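PDB 7M1B: galactose-binding-like protein from Bacteroides thetaiotaomicron, which is a SusE-like protein that probably binds glycans through a galactose-binding-like domain and may have a capacity to degrade them. Local coordinates for residues A[229-234]-A[256-261]; A[269-274]-A[292-297]. All coordinates share one frame; numbering follows the deposited sequence.

Contact 1. Residues A[229-234]-A[256-261]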
loop_
_atom_site.group_PDB
_atom_site.type_symbol
_atom_site.label_atom_id
_atom_site.label_comp_id
_atom_site.label_asym_id
_atom_site.label_seq_id
_atom_site.Cartn_x
_atom_site.Cartn_y
_atom_site.Cartn_z
ATOM N N GLU A 229 -3.210 10.505 15.785
ATOM C CA GLU A 229 -3.752 11.423 14.781
ATOM C C GLU A 229 -2.755 12.529 14.424
ATOM O O GLU A 229 -2.888 13.132 13.344
ATOM C CB GLU A 229 -5.048 12.062 15.317
ATOM C CG GLU A 229 -5.913 12.620 14.225
ATOM C CD GLU A 229 -7.015 13.486 14.799
ATOM O OE1 GLU A 229 -7.562 13.136 15.931
ATOM O OE2 GLU A 229 -7.409 14.415 14.037
ATOM N N SER A 230 -1.666 12.740 15.196
ATOM C CA SER A 230 -0.589 13.629 14.811
ATOM C C SER A 230 0.057 13.224 13.505
ATOM O O SER A 230 0.685 14.056 12.826
ATOM C CB SER A 230 0.428 13.603 15.942
ATOM O OG SER A 230 -0.088 14.285 17.092
ATOM N N LEU A 231 -0.075 11.935 13.091
ATOM C CA LEU A 231 0.519 11.590 11.806
ATOM C C LEU A 231 -0.217 12.187 10.611
ATOM O O LEU A 231 0.300 12.136 9.476
ATOM C CB LEU A 231 0.596 10.073 11.585
ATOM C CG LEU A 231 1.351 9.290 12.690
ATOM C CD1 LEU A 231 1.373 7.803 12.228
ATOM C CD2 LEU A 231 2.816 9.853 12.796
ATOM N N PHE A 232 -1.353 12.845 10.879
ATOM C CA PHE A 232 -2.162 13.339 9.763
ATOM C C PHE A 232 -2.523 14.806 9.995
ATOM O O PHE A 232 -3.464 15.283 9.335
ATOM C CB PHE A 232 -3.486 12.527 9.797
ATOM C CG PHE A 232 -3.296 11.025 9.872
ATOM C CD1 PHE A 232 -2.617 10.302 8.882
ATOM C CD2 PHE A 232 -3.658 10.346 11.072
ATOM C CE1 PHE A 232 -2.431 8.922 8.974
ATOM C CE2 PHE A 232 -3.432 8.968 11.151
ATOM C CZ PHE A 232 -2.780 8.255 10.166
ATOM N N ASN A 233 -1.655 15.539 10.680
ATOM C CA ASN A 233 -1.984 16.945 10.987
ATOM C C ASN A 233 -1.318 17.970 10.024
ATOM O O ASN A 233 -1.388 19.192 10.246
ATOM C CB ASN A 233 -1.692 17.255 12.442
ATOM C CG ASN A 233 -0.227 17.179 12.771
ATOM O OD1 ASN A 233 0.621 16.994 11.882
ATOM N ND2 ASN A 233 0.084 17.230 14.063
ATOM N N GLY A 234 -0.526 17.492 9.085
ATOM C CA GLY A 234 0.170 18.292 8.079
ATOM C C GLY A 234 1.576 18.711 8.510
ATOM O O GLY A 234 2.320 19.196 7.667
ATOM N N VAL A 256 4.387 -5.879 15.901
ATOM C CA VAL A 256 3.351 -5.144 16.621
ATOM C C VAL A 256 2.576 -4.312 15.611
ATOM O O VAL A 256 3.031 -4.171 14.492
ATOM C CB VAL A 256 3.977 -4.227 17.681
ATOM C CG1 VAL A 256 4.749 -5.042 18.751
ATOM C CG2 VAL A 256 4.874 -3.131 17.075
ATOM N N TRP A 257 1.457 -3.676 16.011
ATOM C CA TRP A 257 0.680 -2.983 14.979
ATOM C C TRP A 257 -0.119 -1.836 15.648
ATOM O O TRP A 257 -0.527 -1.912 16.832
ATOM C CB TRP A 257 -0.272 -3.970 14.237
ATOM C CG TRP A 257 -1.057 -4.863 15.161
ATOM C CD1 TRP A 257 -2.254 -4.613 15.775
ATOM C CD2 TRP A 257 -0.690 -6.200 15.514
ATOM N NE1 TRP A 257 -2.646 -5.679 16.564
ATOM C CE2 TRP A 257 -1.711 -6.693 16.377
ATOM C CE3 TRP A 257 0.422 -7.017 15.193
ATOM C CZ2 TRP A 257 -1.647 -7.976 16.953
ATOM C CZ3 TRP A 257 0.466 -8.294 15.759
ATOM C CH2 TRP A 257 -0.568 -8.776 16.601
ATOM N N PHE A 258 -0.491 -0.864 14.821
ATOM C CA PHE A 258 -1.461 0.146 15.195
ATOM C C PHE A 258 -2.482 0.291 14.065
ATOM O O PHE A 258 -2.258 -0.188 12.955
ATOM C CB PHE A 258 -0.860 1.510 15.585
ATOM C CG PHE A 258 -0.034 2.171 14.495
ATOM C CD1 PHE A 258 -0.620 2.667 13.362
ATOM C CD2 PHE A 258 1.345 2.282 14.594
ATOM C CE1 PHE A 258 0.136 3.274 12.362
ATOM C CE2 PHE A 258 2.105 2.903 13.618
ATOM C CZ PHE A 258 1.508 3.379 12.476
ATOM N N THR A 259 -3.634 0.887 14.423
ATOM C CA THR A 259 -4.828 0.906 13.584
ATOM C C THR A 259 -5.379 2.311 13.495
ATOM O O THR A 259 -5.530 2.995 14.523
ATOM C CB THR A 259 -5.978 -0.001 14.112
ATOM O OG1 THR A 259 -5.408 -1.271 14.471
ATOM C CG2 THR A 259 -7.094 -0.150 13.111
ATOM N N PHE A 260 -5.711 2.736 12.251
ATOM C CA PHE A 260 -6.395 4.026 12.172
ATOM C C PHE A 260 -7.513 3.952 11.115
ATOM O O PHE A 260 -7.620 2.966 10.373
ATOM C CB PHE A 260 -5.440 5.182 11.816
ATOM C CG PHE A 260 -4.598 5.042 10.582
ATOM C CD1 PHE A 260 -5.114 5.493 9.379
ATOM C CD2 PHE A 260 -3.345 4.429 10.615
ATOM C CE1 PHE A 260 -4.296 5.454 8.238
ATOM C CE2 PHE A 260 -2.557 4.363 9.471
ATOM C CZ PHE A 260 -3.027 4.883 8.270
ATOM N N ASP A 261 -8.391 4.937 11.153
ATOM C CA ASP A 261 -9.533 5.021 10.233
ATOM C C ASP A 261 -9.193 6.147 9.255
ATOM O O ASP A 261 -9.090 7.331 9.663
ATOM C CB ASP A 261 -10.800 5.272 11.079
ATOM C CG ASP A 261 -12.095 5.402 10.307
ATOM O OD1 ASP A 261 -12.023 5.242 9.089
ATOM O OD2 ASP A 261 -13.145 5.783 10.937
#

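Contact 2. Residues A[269-274]-A[292-297]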
loop_
_atom_site.group_PDB
_atom_site.type_symbol
_atom_site.label_atom_id
_atom_site.label_comp_id
_atom_site.label_asym_id
_atom_site.label_seq_id
_atom_site.Cartn_x
_atom_site.Cartn_y
_atom_site.Cartn_z
ATOM N N SER A 269 -3.440 4.013 -4.027
ATOM C CA SER A 269 -2.339 4.018 -4.970
ATOM C C SER A 269 -0.991 3.921 -4.269
ATOM O O SER A 269 -0.173 3.104 -4.635
ATOM C CB SER A 269 -2.372 5.177 -5.933
ATOM O OG SER A 269 -2.392 6.423 -5.195
ATOM N N ARG A 270 -0.729 4.834 -3.352
ATOM C CA ARG A 270 0.588 4.898 -2.718
ATOM C C ARG A 270 0.483 5.756 -1.455
ATOM O O ARG A 270 -0.578 6.345 -1.189
ATOM C CB ARG A 270 1.504 5.612 -3.737
ATOM C CG ARG A 270 1.157 7.077 -3.974
ATOM C CD ARG A 270 2.021 7.668 -5.127
ATOM N NE ARG A 270 1.775 9.107 -5.306
ATOM C CZ ARG A 270 2.318 10.152 -4.649
ATOM N NH1 ARG A 270 3.223 9.998 -3.692
ATOM N NH2 ARG A 270 1.923 11.371 -4.977
ATOM N N PHE A 271 1.522 5.700 -0.607
ATOM C CA PHE A 271 1.557 6.628 0.510
ATOM C C PHE A 271 2.994 7.104 0.698
ATOM O O PHE A 271 3.941 6.532 0.153
ATOM C CB PHE A 271 0.998 5.946 1.783
ATOM C CG PHE A 271 1.853 4.857 2.403
ATOM C CD1 PHE A 271 1.876 3.546 1.886
ATOM C CD2 PHE A 271 2.773 5.180 3.403
ATOM C CE1 PHE A 271 2.692 2.561 2.462
ATOM C CE2 PHE A 271 3.578 4.192 3.977
ATOM C CZ PHE A 271 3.603 2.882 3.465
ATOM N N THR A 272 3.109 8.210 1.446
ATOM C CA THR A 272 4.399 8.810 1.769
ATOM C C THR A 272 4.529 8.790 3.298
ATOM O O THR A 272 3.550 9.083 4.020
ATOM C CB THR A 272 4.550 10.268 1.317
ATOM O OG1 THR A 272 4.205 10.254 -0.068
ATOM C CG2 THR A 272 5.943 10.818 1.503
ATOM N N SER A 273 5.719 8.389 3.803
ATOM C CA SER A 273 5.944 8.202 5.248
ATOM C C SER A 273 7.131 9.083 5.640
ATOM O O SER A 273 8.157 9.149 4.929
ATOM C CB SER A 273 6.348 6.723 5.488
ATOM O OG SER A 273 6.568 6.564 6.865
ATOM N N TRP A 274 6.951 9.884 6.713
ATOM C CA TRP A 274 8.063 10.619 7.290
ATOM C C TRP A 274 8.410 10.147 8.684
ATOM O O TRP A 274 7.514 9.961 9.495
ATOM C CB TRP A 274 7.723 12.114 7.434
ATOM C CG TRP A 274 7.693 12.827 6.108
ATOM C CD1 TRP A 274 8.692 13.622 5.626
ATOM C CD2 TRP A 274 6.575 12.966 5.221
ATOM N NE1 TRP A 274 8.275 14.263 4.480
ATOM C CE2 TRP A 274 6.981 13.870 4.207
ATOM C CE3 TRP A 274 5.293 12.389 5.142
ATOM C CZ2 TRP A 274 6.148 14.201 3.114
ATOM C CZ3 TRP A 274 4.452 12.777 4.101
ATOM C CH2 TRP A 274 4.879 13.652 3.096
ATOM N N TRP A 292 7.766 -3.139 7.396
ATOM C CA TRP A 292 6.415 -3.337 7.893
ATOM C C TRP A 292 5.516 -3.769 6.726
ATOM O O TRP A 292 5.886 -3.701 5.541
ATOM C CB TRP A 292 5.907 -2.012 8.520
ATOM C CG TRP A 292 5.646 -0.867 7.557
ATOM C CD1 TRP A 292 4.440 -0.460 7.018
ATOM C CD2 TRP A 292 6.632 0.109 7.137
ATOM N NE1 TRP A 292 4.656 0.630 6.205
ATOM C CE2 TRP A 292 5.974 1.046 6.286
ATOM C CE3 TRP A 292 8.015 0.263 7.355
ATOM C CZ2 TRP A 292 6.645 2.123 5.683
ATOM C CZ3 TRP A 292 8.683 1.318 6.742
ATOM C CH2 TRP A 292 7.997 2.266 5.940
ATOM N N GLU A 293 4.298 -4.153 7.080
ATOM C CA GLU A 293 3.231 -4.378 6.153
ATOM C C GLU A 293 2.103 -3.401 6.423
ATOM O O GLU A 293 1.847 -3.069 7.564
ATOM C CB GLU A 293 2.686 -5.788 6.240
ATOM C CG GLU A 293 3.816 -6.822 6.040
ATOM C CD GLU A 293 3.414 -8.236 6.392
ATOM O OE1 GLU A 293 2.364 -8.422 7.117
ATOM O OE2 GLU A 293 4.236 -9.143 6.069
ATOM N N VAL A 294 1.408 -3.031 5.345
ATOM C CA VAL A 294 0.176 -2.256 5.487
ATOM C C VAL A 294 -1.001 -3.166 5.168
ATOM O O VAL A 294 -0.949 -3.851 4.137
ATOM C CB VAL A 294 0.169 -1.050 4.527
ATOM C CG1 VAL A 294 -1.123 -0.256 4.800
ATOM C CG2 VAL A 294 1.386 -0.140 4.825
ATOM N N TRP A 295 -1.974 -3.256 6.094
ATOM C CA TRP A 295 -3.156 -4.081 5.923
ATOM C C TRP A 295 -4.375 -3.188 5.923
ATOM O O TRP A 295 -4.354 -2.052 6.464
ATOM C CB TRP A 295 -3.233 -5.049 7.132
ATOM C CG TRP A 295 -2.196 -6.153 7.071
ATOM C CD1 TRP A 295 -0.824 -6.045 7.210
ATOM C CD2 TRP A 295 -2.460 -7.554 6.795
ATOM N NE1 TRP A 295 -0.237 -7.276 7.097
ATOM C CE2 TRP A 295 -1.215 -8.223 6.890
ATOM C CE3 TRP A 295 -3.621 -8.333 6.664
ATOM C CZ2 TRP A 295 -1.083 -9.615 6.656
ATOM C CZ3 TRP A 295 -3.501 -9.696 6.432
ATOM C CH2 TRP A 295 -2.253 -10.337 6.468
ATOM N N GLY A 296 -5.464 -3.691 5.364
ATOM C CA GLY A 296 -6.659 -2.830 5.384
ATOM C C GLY A 296 -7.965 -3.623 5.356
ATOM O O GLY A 296 -7.973 -4.808 4.976
ATOM N N ARG A 297 -9.102 -2.947 5.583
ATOM C CA ARG A 297 -10.426 -3.498 5.324
ATOM C C ARG A 297 -11.419 -2.365 5.101
ATOM O O ARG A 297 -11.215 -1.220 5.570
ATOM C CB ARG A 297 -10.833 -4.372 6.517
ATOM C CG ARG A 297 -10.966 -3.655 7.856
ATOM C CD ARG A 297 -11.153 -4.626 9.035
ATOM N NE ARG A 297 -12.387 -5.388 8.918
ATOM C CZ ARG A 297 -12.603 -6.526 9.575
ATOM N NH1 ARG A 297 -11.689 -6.993 10.429
ATOM N NH2 ARG A 297 -13.779 -7.134 9.418
#

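Contact 1. Residues A[229-234]-A[256-261]
The backbone N of Phe232 donates to Glu229 O at 2.9 Å, a bond of the 3-10 kind at the end of segment 229-231, after which the Phe232 side chain is directed toward Phe260 on the strand. Beside its own backbone N and anti to the carbonyl carbon (chi1 -51°), the Phe232 ring enters with its far end leading. Its CZ sits 3.5 Å above the plane of the Phe260 ring, over the centre, and so lies nearly equidistant from the six ring carbons. The pair is an edge-to-face stack with Phe232 giving the edge and Phe260 the face; centroids are 4.8 Å apart. With the planes at 52°, it is tilted well away from a perpendicular T. Leu231 CB lies 4.0 Å above one face of the Phe232 ring, while Leu231 CD1 makes a looser touch with Phe258 CZ at 4.4 Å. Phe258 and Phe260, two residues apart on strand 256-274, thus turn the same way, whereas the intervening Thr259 points elsewhere and bonds through OG1 to Asp218 and Arg356. Leu374 of strand 370-380 touches Leu231, Phe232 and Phe260 alike, joining the turn to the β-sandwich expected of a galactose-binding-like domain. An alanine in place of Phe260 would probably leave the edge of Phe232 without its aromatic partner and open a gap beside Leu374, letting the Phe232 ring shift. All four touching residues are buried and apolar, and the segments share no polar bond, so the turn is joined to the strand here by dispersion and by the weak electrostatics of a ring edge over a ring face.

Contact 2. Residues A[269-274]-A[292-297]
Strand segments 269-274 and 292-297 face each other without pairing: their nearest CA atoms, those of Phe271 and Val294, are 10.3 Å apart, a spacing for side chains meeting between layers rather than for adjacent strands. At the start of the first segment, Ser269 and Arg270 both face Tyr377 in a classic β bulge. Beyond it Phe271 points toward the other strand, from which Trp292 and Val294 come to meet it. Phe271 CZ reaches the edge of the Trp292 indole near its plane, 3.7 Å from Trp292 NE1 and 3.8 Å from Trp292 CZ2, and Trp292 CZ2 in turn lies at the edge of the Phe271 ring, in its plane. The two side chains run past each other in opposite directions. Val294 meets Phe271 from the opposing strand with one methyl, Val294 CG2 lying 3.8 Å from Phe271 CE1. The indole is further confined by Phe357, whose plane lies at about 15° to its own, and by Phe343 in an edge-to-face contact. On the opposite side of strand 292-297, Trp295 NE1 donates to Glu293 OE1 at 2.8 Å, with an N-H...O angle of 159°. That oxygen lies in the indole plane and is met on its anti side, 25° out of the carboxylate plane, a bond that probably restricts rotation of the Trp295 ring. Aromatic edges and a methyl thus meet in the sandwich interior, while the polar Glu293-Trp295 pair lies on the strand's other face.

How the contacts relate
Contact 1 closes before contact 2 opens along the chain, and the two are joined by strand 256-274, whose first residues serve contact 1 and whose last serve contact 2. Their centres are 11 Å apart and the nearest atoms about 6 Å, so they do not touch. Strands 352-362 and 370-380 supply neighbours to both: Phe357 touches Phe260 and also Trp292 and Val294, while Leu374 touches residues at contact 1 and Ser273. One contact packs the turn at 229-234 onto the β-sandwich and the other joins strands within it, making adjoining parts of the apolar interior of a single galactose-binding-like domain.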